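Local coordinates for long form salivary protein D7L1 (Anopheles stephensi, PDB 3NHI) that modulates blood feeding of female mosquitoes by binding and sequestering mediators of the host response, notably cysteinyl leukotrienes, and binds stable thromboxane A2 analogues, at residues A[4-9]-A[58-63]; A[170-175]-A[184-189]; A[195-200]-A[263-268]; A[220-225]-A[248-253]. All blocks are in the same frame, centred on the assembly; numbering follows the deposited sequence. Where two conformers were deposited one is given.

Contact 1. Residues A[4-9]-A[58-63]; sequences KALDAE and GLQIYD. With EAH ((5S,7E,9E,11Z,14Z)-5-hydroxyicosa-7,9,11,14-tetraenoic acid), chain B.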
# COMPACT_ATOMS: atom_id res chain seq x y z
N LYS A 4 7.80 -7.52 -12.44
CA LYS A 4 6.36 -7.80 -12.38
C LYS A 4 5.52 -6.52 -12.35
O LYS A 4 5.70 -5.65 -11.49
CB LYS A 4 6.03 -8.68 -11.16
CG LYS A 4 4.65 -9.31 -11.22
CD LYS A 4 4.37 -10.18 -9.99
CE LYS A 4 3.04 -10.91 -10.10
NZ LYS A 4 1.86 -10.01 -10.26
N ALA A 5 4.59 -6.42 -13.30
CA ALA A 5 3.65 -5.30 -13.36
C ALA A 5 2.79 -5.18 -12.11
O ALA A 5 2.51 -6.16 -11.41
CB ALA A 5 2.77 -5.41 -14.58
N LEU A 6 2.38 -3.95 -11.82
CA LEU A 6 1.60 -3.63 -10.63
C LEU A 6 0.11 -3.61 -10.93
O LEU A 6 -0.33 -3.01 -11.93
CB LEU A 6 2.04 -2.28 -10.05
CG LEU A 6 3.53 -2.22 -9.67
CD1 LEU A 6 3.95 -0.83 -9.20
CD2 LEU A 6 3.92 -3.32 -8.65
N ASP A 7 -0.66 -4.27 -10.07
CA ASP A 7 -2.11 -4.27 -10.21
C ASP A 7 -2.75 -3.02 -9.60
O ASP A 7 -2.06 -2.15 -9.08
CB ASP A 7 -2.72 -5.59 -9.70
CG ASP A 7 -2.72 -5.72 -8.18
OD1 ASP A 7 -2.78 -4.70 -7.46
OD2 ASP A 7 -2.70 -6.87 -7.70
N ALA A 8 -4.08 -2.93 -9.68
CA ALA A 8 -4.74 -1.71 -9.21
C ALA A 8 -4.58 -1.44 -7.71
O ALA A 8 -4.43 -0.27 -7.31
CB ALA A 8 -6.22 -1.72 -9.59
N GLU A 9 -4.61 -2.49 -6.90
CA GLU A 9 -4.42 -2.33 -5.47
C GLU A 9 -2.98 -1.90 -5.16
O GLU A 9 -2.75 -1.07 -4.28
CB GLU A 9 -4.76 -3.62 -4.71
CG GLU A 9 -4.52 -3.55 -3.19
CD GLU A 9 -3.06 -3.73 -2.75
OE1 GLU A 9 -2.29 -4.44 -3.43
OE2 GLU A 9 -2.70 -3.19 -1.69
N GLY A 58 7.63 4.05 -5.73
CA GLY A 58 6.61 3.05 -5.42
C GLY A 58 6.09 2.32 -6.66
O GLY A 58 5.86 1.11 -6.62
N LEU A 59 5.90 3.06 -7.75
CA LEU A 59 5.48 2.43 -9.00
C LEU A 59 6.64 1.73 -9.71
O LEU A 59 6.44 1.08 -10.74
CB LEU A 59 4.82 3.45 -9.94
CG LEU A 59 3.56 4.14 -9.41
CD1 LEU A 59 3.06 5.11 -10.47
CD2 LEU A 59 2.45 3.14 -9.07
N GLN A 60 7.84 1.90 -9.16
CA GLN A 60 9.06 1.21 -9.62
C GLN A 60 9.51 1.69 -11.00
O GLN A 60 10.26 1.00 -11.72
CB GLN A 60 8.89 -0.32 -9.48
CG GLN A 60 8.62 -0.70 -8.01
CD GLN A 60 8.11 -2.12 -7.80
OE1 GLN A 60 8.21 -2.96 -8.68
NE2 GLN A 60 7.52 -2.37 -6.64
N ILE A 61 9.07 2.89 -11.35
CA ILE A 61 9.56 3.61 -12.52
C ILE A 61 11.00 4.08 -12.28
O ILE A 61 11.84 4.10 -13.20
CB ILE A 61 8.62 4.79 -12.85
CG1 ILE A 61 7.22 4.28 -13.21
CG2 ILE A 61 9.16 5.66 -13.99
CD1 ILE A 61 6.17 5.37 -13.30
N TYR A 62 11.29 4.47 -11.04
CA TYR A 62 12.63 4.81 -10.59
C TYR A 62 13.12 3.72 -9.63
O TYR A 62 12.41 3.34 -8.70
CB TYR A 62 12.62 6.15 -9.85
CG TYR A 62 13.93 6.48 -9.17
CD1 TYR A 62 15.04 6.85 -9.91
CD2 TYR A 62 14.04 6.43 -7.77
CE1 TYR A 62 16.25 7.15 -9.28
CE2 TYR A 62 15.23 6.74 -7.14
CZ TYR A 62 16.33 7.09 -7.90
OH TYR A 62 17.51 7.39 -7.24
N ASP A 63 14.34 3.23 -9.87
CA ASP A 63 14.96 2.29 -8.95
C ASP A 63 16.02 3.01 -8.10
O ASP A 63 17.01 3.50 -8.64
CB ASP A 63 15.62 1.14 -9.70
CG ASP A 63 16.11 0.07 -8.75
OD1 ASP A 63 15.30 -0.79 -8.34
OD2 ASP A 63 17.28 0.12 -8.35
O1 EAH B . -9.49 3.94 -7.41
C1 EAH B . -8.80 4.99 -7.43
O2 EAH B . -8.96 5.91 -6.59
C2 EAH B . -7.73 5.14 -8.50
C3 EAH B . -7.24 6.59 -8.59
C4 EAH B . -6.00 6.82 -7.74
C5 EAH B . -5.56 8.26 -7.82
O3 EAH B . -5.04 8.49 -9.03
C6 EAH B . -4.53 8.57 -6.74
C7 EAH B . -3.95 9.96 -6.90
C8 EAH B . -2.52 9.89 -7.40
C9 EAH B . -2.06 11.22 -7.76
C10 EAH B . -0.87 11.17 -8.37
C11 EAH B . -0.46 12.53 -8.71
C12 EAH B . 0.65 12.81 -9.40
C13 EAH B . 1.61 11.76 -9.90
C14 EAH B . 2.72 11.63 -8.88
C15 EAH B . 4.02 11.51 -9.18
C16 EAH B . 4.55 11.48 -10.59
C17 EAH B . 4.83 10.04 -10.98
C18 EAH B . 3.64 9.45 -11.73
C19 EAH B . 4.06 8.20 -12.49
C20 EAH B . 2.87 7.55 -13.16
O HOH W 1 6.94 -5.43 -9.15
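Leu6 lies against the Schellman motif that ends helix 46-58, in the all-helical, odorant-binding-like part of the protein that holds the lipid. Gln60 is the first residue to leave that helix, and its positive phi of 69° is the mark of the motif.

The apolar part of the contact rests on one leucine branch. Leu6 points its CB at the 58-63 segment, and with CG beside the backbone N, opposite the carbonyl carbon (chi1 -58°), its CD1 reaches 3.5 Å from the carbonyl O of Leu59 and 3.8 Å from the O of Gly58. It therefore packs against the main chain of the last turn more than against a side chain. The nearest side-chain carbon, Leu59 CD2, is 4.2 Å from Leu6 CD1. The other Leu6 branch, CD2, turns to the amide end of Gln60. The backbone of Leu6 is held by outside groups: its N donates to Gln77 OE1, and its O accepts from His132 NE2.

Lipid contact falls to the 58-63 side. Leu59 CD1 meets EAH C20 at 3.6 Å, and Ile61 CD1 meets EAH C19 at the same separation, so both touch the hydrocarbon end of the ligand. Leu59 thus has one methyl toward Leu6 and the other on the lipid, which makes Leu6 a second-shell neighbour of the pocket.

The polar link is indirect. Gln60 OE1 takes a hydrogen bond from the indole NE1 of Trp3, just before the 4-9 segment, and also one from a water. That same water donates to both segments, at 2.8 Å to Gln60 OE1 and 2.7 Å to Lys4 O.

Contact 2. Residues A[170-175]-A[184-189]; sequences SEWKNG and PELKDA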
# COMPACT_ATOMS: atom_id res chain seq x y z
N SER A 170 -14.71 -20.99 8.97
CA SER A 170 -13.73 -19.99 9.36
C SER A 170 -13.67 -19.82 10.87
O SER A 170 -14.69 -19.82 11.56
CB SER A 170 -14.04 -18.64 8.71
OG SER A 170 -13.18 -17.64 9.23
N GLU A 171 -12.45 -19.67 11.38
CA GLU A 171 -12.23 -19.38 12.79
C GLU A 171 -12.77 -18.00 13.15
O GLU A 171 -12.95 -17.68 14.32
CB GLU A 171 -10.75 -19.49 13.14
CG GLU A 171 -10.24 -20.92 13.06
CD GLU A 171 -8.75 -21.06 13.29
OE1 GLU A 171 -8.23 -22.14 12.95
OE2 GLU A 171 -8.10 -20.13 13.81
N TRP A 172 -13.03 -17.18 12.13
CA TRP A 172 -13.49 -15.82 12.31
C TRP A 172 -14.96 -15.64 11.89
O TRP A 172 -15.42 -14.51 11.70
CB TRP A 172 -12.59 -14.85 11.54
CG TRP A 172 -11.12 -14.92 11.92
CD1 TRP A 172 -10.58 -15.45 13.06
CD2 TRP A 172 -10.03 -14.38 11.17
NE1 TRP A 172 -9.21 -15.31 13.05
CE2 TRP A 172 -8.85 -14.65 11.90
CE3 TRP A 172 -9.93 -13.71 9.95
CZ2 TRP A 172 -7.58 -14.26 11.45
CZ3 TRP A 172 -8.67 -13.33 9.50
CH2 TRP A 172 -7.52 -13.60 10.24
N LYS A 173 -15.68 -16.75 11.79
CA LYS A 173 -17.09 -16.75 11.36
C LYS A 173 -18.00 -15.78 12.11
O LYS A 173 -18.84 -15.11 11.50
CB LYS A 173 -17.67 -18.17 11.40
CG LYS A 173 -19.13 -18.29 10.92
CD LYS A 173 -19.25 -18.06 9.42
CE LYS A 173 -20.66 -18.35 8.92
NZ LYS A 173 -20.93 -19.81 8.78
N ASN A 174 -17.85 -15.71 13.43
CA ASN A 174 -18.63 -14.76 14.23
C ASN A 174 -17.98 -13.38 14.38
O ASN A 174 -18.49 -12.51 15.09
CB ASN A 174 -18.94 -15.38 15.61
CG ASN A 174 -19.85 -16.60 15.52
OD1 ASN A 174 -20.71 -16.70 14.65
ND2 ASN A 174 -19.65 -17.54 16.44
N GLY A 175 -16.85 -13.18 13.68
CA GLY A 175 -16.01 -11.99 13.81
C GLY A 175 -14.59 -12.45 14.11
O GLY A 175 -14.39 -13.45 14.79
N PRO A 184 -3.45 -24.57 9.81
CA PRO A 184 -2.87 -24.18 8.52
C PRO A 184 -3.62 -23.00 7.91
O PRO A 184 -3.01 -22.15 7.27
CB PRO A 184 -3.03 -25.43 7.65
CG PRO A 184 -3.93 -26.35 8.41
CD PRO A 184 -3.81 -26.00 9.85
N GLU A 185 -4.93 -22.92 8.15
CA GLU A 185 -5.73 -21.83 7.60
C GLU A 185 -5.39 -20.50 8.27
O GLU A 185 -5.27 -19.47 7.60
CB GLU A 185 -7.23 -22.14 7.74
CG GLU A 185 -7.74 -23.35 6.94
CD GLU A 185 -7.59 -24.67 7.68
OE1 GLU A 185 -7.11 -24.69 8.84
OE2 GLU A 185 -7.97 -25.69 7.09
N LEU A 186 -5.24 -20.51 9.59
CA LEU A 186 -4.87 -19.28 10.29
C LEU A 186 -3.48 -18.81 9.87
O LEU A 186 -3.27 -17.61 9.65
CB LEU A 186 -4.95 -19.47 11.81
CG LEU A 186 -4.65 -18.23 12.66
CD1 LEU A 186 -5.61 -17.08 12.36
CD2 LEU A 186 -4.73 -18.61 14.12
N LYS A 187 -2.54 -19.73 9.74
CA LYS A 187 -1.20 -19.37 9.29
C LYS A 187 -1.25 -18.74 7.90
O LYS A 187 -0.57 -17.74 7.65
CB LYS A 187 -0.25 -20.57 9.31
CG LYS A 187 -0.02 -21.12 10.71
CD LYS A 187 0.92 -22.31 10.70
CE LYS A 187 1.20 -22.80 12.10
NZ LYS A 187 1.87 -24.14 12.08
N ASP A 188 -2.05 -19.31 7.01
CA ASP A 188 -2.20 -18.76 5.67
C ASP A 188 -2.82 -17.36 5.70
O ASP A 188 -2.31 -16.43 5.06
CB ASP A 188 -3.03 -19.68 4.78
CG ASP A 188 -3.12 -19.16 3.37
OD1 ASP A 188 -2.10 -19.25 2.64
OD2 ASP A 188 -4.17 -18.62 3.00
N ALA A 189 -3.93 -17.22 6.43
CA ALA A 189 -4.58 -15.92 6.55
C ALA A 189 -3.61 -14.86 7.05
O ALA A 189 -3.54 -13.76 6.49
CB ALA A 189 -5.80 -16.01 7.47
O HOH W 2 -9.26 -23.61 10.80
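Glu171 OE1 has two partners, a water and Ser183 OG, the latter from the residue just before helix 184-196. The water donates to Glu171 OE1 at 2.8 Å and to Glu185 OE1 at 3.1 Å. These two carboxylate oxygens, OE1 of Glu171 and OE1 of Glu185, stand 5.0 Å apart, and the shared water probably eases the repulsion between them. The other oxygen, Glu171 OE2, is hydrogen-bonded to Thr181 OG1 and rests 3.7 Å from Leu186 CD2. With both oxygens held, the carboxylate has little room to rotate, and its extended chain crosses the leucine at about a right angle.

Beneath this polar edge lies an apolar one. Leu186 CD1 approaches Trp172 CZ2 to 3.6 Å, meeting the indole obliquely on its benzo side; Ala189 CB comes to 4.1 Å from CH2 of the same ring. In Leu186, chi1 of -177° puts CG anti to the backbone N, and chi2 of 60° then turns CD1 to Trp172 and CD2 to Glu171 OE2.

An ST turn shapes the backbone just before the indole: Trp172 N donates to Ser170 OG at 2.9 Å. Within the PBP/GOBP family region, away from the annotated sites, the Glu171 and Trp172 contacts lay the loop between helices 155-163 and 184-196, with its type I turns 170-173 and 172-175, against the start of the latter; helix 155-163 also borders Trp172, and Tyr239 of helix 238-246 touches Leu186.

Contact 3. Residues A[195-200]-A[263-268]; sequences RGLRYM and LRSADY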
# COMPACT_ATOMS: atom_id res chain seq x y z
N ARG A 195 1.50 -9.62 4.45
CA ARG A 195 1.95 -9.12 3.15
C ARG A 195 1.07 -7.95 2.68
O ARG A 195 1.58 -6.94 2.20
CB ARG A 195 1.97 -10.25 2.12
CG ARG A 195 3.09 -11.26 2.38
CD ARG A 195 3.08 -12.34 1.33
NE ARG A 195 4.25 -13.22 1.40
CZ ARG A 195 5.42 -12.98 0.80
NH1 ARG A 195 5.62 -11.88 0.09
NH2 ARG A 195 6.41 -13.86 0.93
N GLY A 196 -0.24 -8.06 2.87
CA GLY A 196 -1.16 -6.98 2.49
C GLY A 196 -0.93 -5.68 3.25
O GLY A 196 -1.07 -4.58 2.70
N LEU A 197 -0.54 -5.80 4.52
CA LEU A 197 -0.24 -4.63 5.35
C LEU A 197 1.20 -4.14 5.20
O LEU A 197 1.58 -3.17 5.83
CB LEU A 197 -0.51 -4.94 6.83
CG LEU A 197 -1.90 -5.44 7.22
CD1 LEU A 197 -2.04 -5.46 8.74
CD2 LEU A 197 -3.04 -4.68 6.58
N ARG A 198 1.97 -4.84 4.37
CA ARG A 198 3.39 -4.52 4.11
C ARG A 198 4.27 -4.68 5.35
O ARG A 198 5.34 -4.09 5.45
CB ARG A 198 3.52 -3.13 3.46
CG ARG A 198 3.30 -3.12 1.93
CD ARG A 198 1.87 -3.50 1.49
NE ARG A 198 1.69 -3.25 0.06
CZ ARG A 198 0.55 -3.42 -0.61
NH1 ARG A 198 -0.55 -3.84 0.00
NH2 ARG A 198 0.51 -3.15 -1.91
N TYR A 199 3.80 -5.49 6.29
CA TYR A 199 4.65 -5.96 7.40
C TYR A 199 5.79 -6.84 6.90
O TYR A 199 6.85 -6.93 7.54
CB TYR A 199 3.82 -6.80 8.37
CG TYR A 199 2.89 -6.08 9.31
CD1 TYR A 199 2.67 -4.69 9.24
CD2 TYR A 199 2.20 -6.80 10.27
CE1 TYR A 199 1.81 -4.06 10.13
CE2 TYR A 199 1.34 -6.19 11.16
CZ TYR A 199 1.14 -4.82 11.10
OH TYR A 199 0.27 -4.24 12.00
N MET A 200 5.55 -7.55 5.81
CA MET A 200 6.53 -8.42 5.19
C MET A 200 6.39 -8.35 3.69
O MET A 200 5.30 -8.07 3.18
CB MET A 200 6.32 -9.88 5.63
CG MET A 200 6.45 -10.10 7.11
SD MET A 200 6.26 -11.83 7.61
CE MET A 200 7.91 -12.44 7.26
N LEU A 263 -9.00 -1.48 9.41
CA LEU A 263 -9.83 -0.40 8.89
C LEU A 263 -9.15 0.35 7.74
O LEU A 263 -9.75 0.55 6.68
CB LEU A 263 -10.19 0.58 10.01
CG LEU A 263 -10.91 1.86 9.60
CD1 LEU A 263 -12.21 1.58 8.82
CD2 LEU A 263 -11.18 2.67 10.85
N ARG A 264 -7.90 0.74 7.96
CA ARG A 264 -7.15 1.49 6.96
C ARG A 264 -6.93 0.67 5.69
O ARG A 264 -6.86 1.24 4.60
CB ARG A 264 -5.83 1.97 7.55
CG ARG A 264 -6.04 3.04 8.61
CD ARG A 264 -4.76 3.69 9.08
NE ARG A 264 -3.95 2.81 9.89
CZ ARG A 264 -2.80 2.24 9.51
NH1 ARG A 264 -2.30 2.40 8.29
NH2 ARG A 264 -2.16 1.47 10.36
N SER A 265 -6.83 -0.65 5.83
CA SER A 265 -6.62 -1.51 4.67
C SER A 265 -7.89 -1.68 3.85
O SER A 265 -7.81 -2.10 2.70
CB SER A 265 -6.07 -2.88 5.09
OG SER A 265 -7.08 -3.76 5.57
N ALA A 266 -9.04 -1.37 4.44
CA ALA A 266 -10.31 -1.36 3.71
C ALA A 266 -10.52 -0.04 2.99
O ALA A 266 -11.07 -0.02 1.89
CB ALA A 266 -11.49 -1.67 4.65
N ASP A 267 -10.07 1.05 3.60
CA ASP A 267 -10.28 2.39 3.06
C ASP A 267 -8.92 3.08 2.93
O ASP A 267 -8.44 3.70 3.87
CB ASP A 267 -11.20 3.16 4.01
CG ASP A 267 -11.50 4.58 3.55
OD1 ASP A 267 -11.05 5.00 2.46
OD2 ASP A 267 -12.23 5.27 4.30
N TYR A 268 -8.33 2.98 1.74
CA TYR A 268 -7.00 3.55 1.52
C TYR A 268 -6.97 5.08 1.64
O TYR A 268 -5.89 5.66 1.79
CB TYR A 268 -6.45 3.08 0.17
CG TYR A 268 -5.81 1.70 0.16
CD1 TYR A 268 -6.02 0.79 1.21
CD2 TYR A 268 -5.00 1.29 -0.90
CE1 TYR A 268 -5.44 -0.47 1.19
CE2 TYR A 268 -4.43 0.02 -0.94
CZ TYR A 268 -4.65 -0.85 0.12
OH TYR A 268 -4.09 -2.12 0.14
O HOH W 3 -3.03 -2.51 2.77
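The Arg198 guanidinium and the Tyr268 ring stand nearly perpendicular, their planes 77° apart, where a Schellman motif closes helix 184-196 beside the end of helix 251-266. At the guanidinium's edge, and in its plane, sits the carbonyl O of Gly196. The Tyr268 ring has Ser265 CA at its own edge, in plane. On one face of the Tyr199 ring lies Leu197 CB, 4.0 Å above the plane and offset toward the rim.

Arg198 NH1 donates to that Gly196 O at 2.8 Å, although the donor is tilted 25° from the carbonyl plane. Arg198 folds back to reach it because its chain bends at chi2 (64°), and the positive phi of the same residue is the Schellman signature.

Across the contact the direct touches are few. Leu197 CD2 meets Ser265 CB at 3.8 Å, an aliphatic touch, while Ser265 OG is hydrogen-bonded to Glu262 O and Phe155 N. Arg198 NH1 and Tyr268 OH approach obliquely to 3.9 Å. Glu9 OE2 is shared between them, in a salt bridge to Arg198 NH1 and a probable, short hydrogen bond with Tyr268 OH. Tyr13 adds a cation-pi contact to Arg198, so residues of helix 8-22 cover this polar end.

A water completes the bridge between the two helix ends, donating to Gly196 O and to Tyr268 OH, at 2.9 Å from each oxygen.

Contact 4. Residues A[220-225]-A[248-253]; sequences SELEPE and SRLKQH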
# COMPACT_ATOMS: atom_id res chain seq x y z
N SER A 220 4.01 5.69 20.46
CA SER A 220 5.41 5.83 20.06
C SER A 220 6.37 5.38 21.15
O SER A 220 7.47 4.90 20.84
CB SER A 220 5.73 7.27 19.64
OG SER A 220 5.40 8.21 20.67
N GLU A 221 5.96 5.49 22.41
CA GLU A 221 6.84 5.09 23.50
C GLU A 221 7.09 3.57 23.54
O GLU A 221 8.02 3.12 24.21
CB GLU A 221 6.33 5.61 24.86
CG GLU A 221 5.10 4.92 25.42
CD GLU A 221 3.78 5.50 24.93
OE1 GLU A 221 3.74 6.14 23.85
OE2 GLU A 221 2.77 5.29 25.63
N LEU A 222 6.26 2.80 22.84
CA LEU A 222 6.39 1.34 22.83
C LEU A 222 7.36 0.83 21.77
O LEU A 222 7.64 -0.36 21.72
CB LEU A 222 5.01 0.67 22.67
CG LEU A 222 3.99 0.89 23.78
CD1 LEU A 222 2.73 0.08 23.51
CD2 LEU A 222 4.57 0.54 25.15
N GLU A 223 7.91 1.73 20.95
CA GLU A 223 8.80 1.30 19.87
C GLU A 223 9.89 0.30 20.31
O GLU A 223 10.04 -0.74 19.66
CB GLU A 223 9.39 2.49 19.09
CG GLU A 223 10.46 2.04 18.09
CD GLU A 223 10.94 3.14 17.16
OE1 GLU A 223 11.64 2.78 16.20
OE2 GLU A 223 10.61 4.32 17.37
N PRO A 224 10.65 0.60 21.38
CA PRO A 224 11.70 -0.36 21.76
C PRO A 224 11.15 -1.73 22.13
O PRO A 224 11.82 -2.74 21.87
CB PRO A 224 12.37 0.29 22.98
CG PRO A 224 11.99 1.72 22.93
CD PRO A 224 10.69 1.82 22.22
N GLU A 225 9.94 -1.78 22.70
CA GLU A 225 9.31 -3.05 23.08
C GLU A 225 8.83 -3.82 21.85
O GLU A 225 8.96 -5.03 21.78
CB GLU A 225 8.13 -2.83 24.04
CG GLU A 225 8.50 -2.12 25.33
CD GLU A 225 9.74 -2.67 26.00
OE1 GLU A 225 9.67 -3.79 26.55
OE2 GLU A 225 10.78 -1.97 25.99
N SER A 248 2.66 -11.37 23.98
CA SER A 248 3.56 -10.47 24.69
C SER A 248 2.82 -9.46 25.57
O SER A 248 1.59 -9.36 25.53
CB SER A 248 4.39 -9.68 23.68
OG SER A 248 3.60 -8.66 23.08
N ARG A 249 3.59 -8.69 26.33
CA ARG A 249 3.04 -7.60 27.15
C ARG A 249 2.39 -6.52 26.27
O ARG A 249 1.62 -5.68 26.76
CB ARG A 249 4.16 -7.00 28.01
CG ARG A 249 3.78 -6.70 29.45
CD ARG A 249 4.29 -7.78 30.41
NE ARG A 249 5.73 -7.66 30.66
CZ ARG A 249 6.66 -8.48 30.18
NH1 ARG A 249 6.33 -9.52 29.41
NH2 ARG A 249 7.94 -8.27 30.48
N LEU A 250 2.68 -6.54 24.96
CA LEU A 250 2.08 -5.61 23.99
C LEU A 250 0.68 -6.00 23.53
O LEU A 250 0.06 -5.26 22.77
CB LEU A 250 2.95 -5.49 22.73
CG LEU A 250 4.36 -4.92 22.89
CD1 LEU A 250 5.16 -5.18 21.63
CD2 LEU A 250 4.31 -3.42 23.19
N LYS A 251 0.19 -7.16 23.97
CA LYS A 251 -1.05 -7.76 23.48
C LYS A 251 -2.15 -6.78 23.08
O LYS A 251 -2.57 -6.75 21.92
CB LYS A 251 -1.61 -8.75 24.52
CG LYS A 251 -2.96 -9.39 24.14
CD LYS A 251 -3.76 -9.83 25.37
CE LYS A 251 -4.59 -8.68 26.00
NZ LYS A 251 -5.68 -8.14 25.13
N GLN A 252 -2.64 -6.00 24.04
CA GLN A 252 -3.78 -5.13 23.77
C GLN A 252 -3.42 -4.03 22.78
O GLN A 252 -4.22 -3.67 21.92
CB GLN A 252 -4.36 -4.53 25.05
CG GLN A 252 -5.69 -3.78 24.81
CD GLN A 252 -6.75 -4.67 24.18
OE1 GLN A 252 -7.10 -5.73 24.71
NE2 GLN A 252 -7.27 -4.24 23.02
N HIS A 253 -2.21 -3.49 22.92
CA HIS A 253 -1.77 -2.45 22.00
C HIS A 253 -1.62 -2.98 20.58
O HIS A 253 -1.99 -2.29 19.62
CB HIS A 253 -0.48 -1.82 22.49
CG HIS A 253 -0.59 -1.26 23.87
ND1 HIS A 253 -1.42 -0.21 24.18
CD2 HIS A 253 0.01 -1.63 25.03
CE1 HIS A 253 -1.33 0.05 25.47
NE2 HIS A 253 -0.48 -0.80 26.01
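Two helix starts pack against each other here: the 3-10 turn 220-222 that leads into helix 223-231, and the capped turn before helix 251-266. On the second, Ser248 OG accepts from Leu250 N at 3.0 Å, and a type I beta turn runs from Ser248 to Lys251; the same hydroxyl is hydrogen-bonded to Leu245 O, tying the turn to the end of helix 238-246.

Leu222 is the main apolar contributor from the first segment. Its CD1 sits over one face of the His253 imidazole in a CH-pi contact, 3.9 Å from the ring centroid and 28° off the normal. CD1 is displaced toward the CG-CD2 bond, 3.6 Å from each of these His253 atoms. Leucine and histidine side chains cross at about a right angle. Phe214 of helix 207-216 also touches His253.

Leu250 packs against both Leu222 and Glu225. Its CB points at the 220-225 segment, and with CG held beside the backbone N (chi1 -63°) both branches reach across: CD2 packs on Leu222 CD1 at 3.9 Å, while CD1 leans on the main chain of Glu225. Val226 and Val229 of helix 223-231 also touch Leu250, the buried residue of the contact. The touch on the main chain runs from Leu250 CD1 to Glu225 O, at 3.8 Å.

In the fold
Contacts 1, 2 and 3 follow in series along the chain, whereas contact 4 is nested within the loop that contact 3 closes. Contact 1 borders the lipid pocket; contact 3, near the chain's centre, lies about 17 Å from it between centres, yet the two touch through Glu9, which pairs with Arg198 and Tyr268. This joins helix 8-22, which begins within 4-9, to the ends of two later helices. Contact 2 shares helix 184-196 with contact 3, and contact 4 shares helix 251-266 with it, their centres about 17 and 20 Å from contact 3. Contacts 2 and 4 lie at the starts of the two helices whose ends meet at contact 3, beside the ligand-binding half.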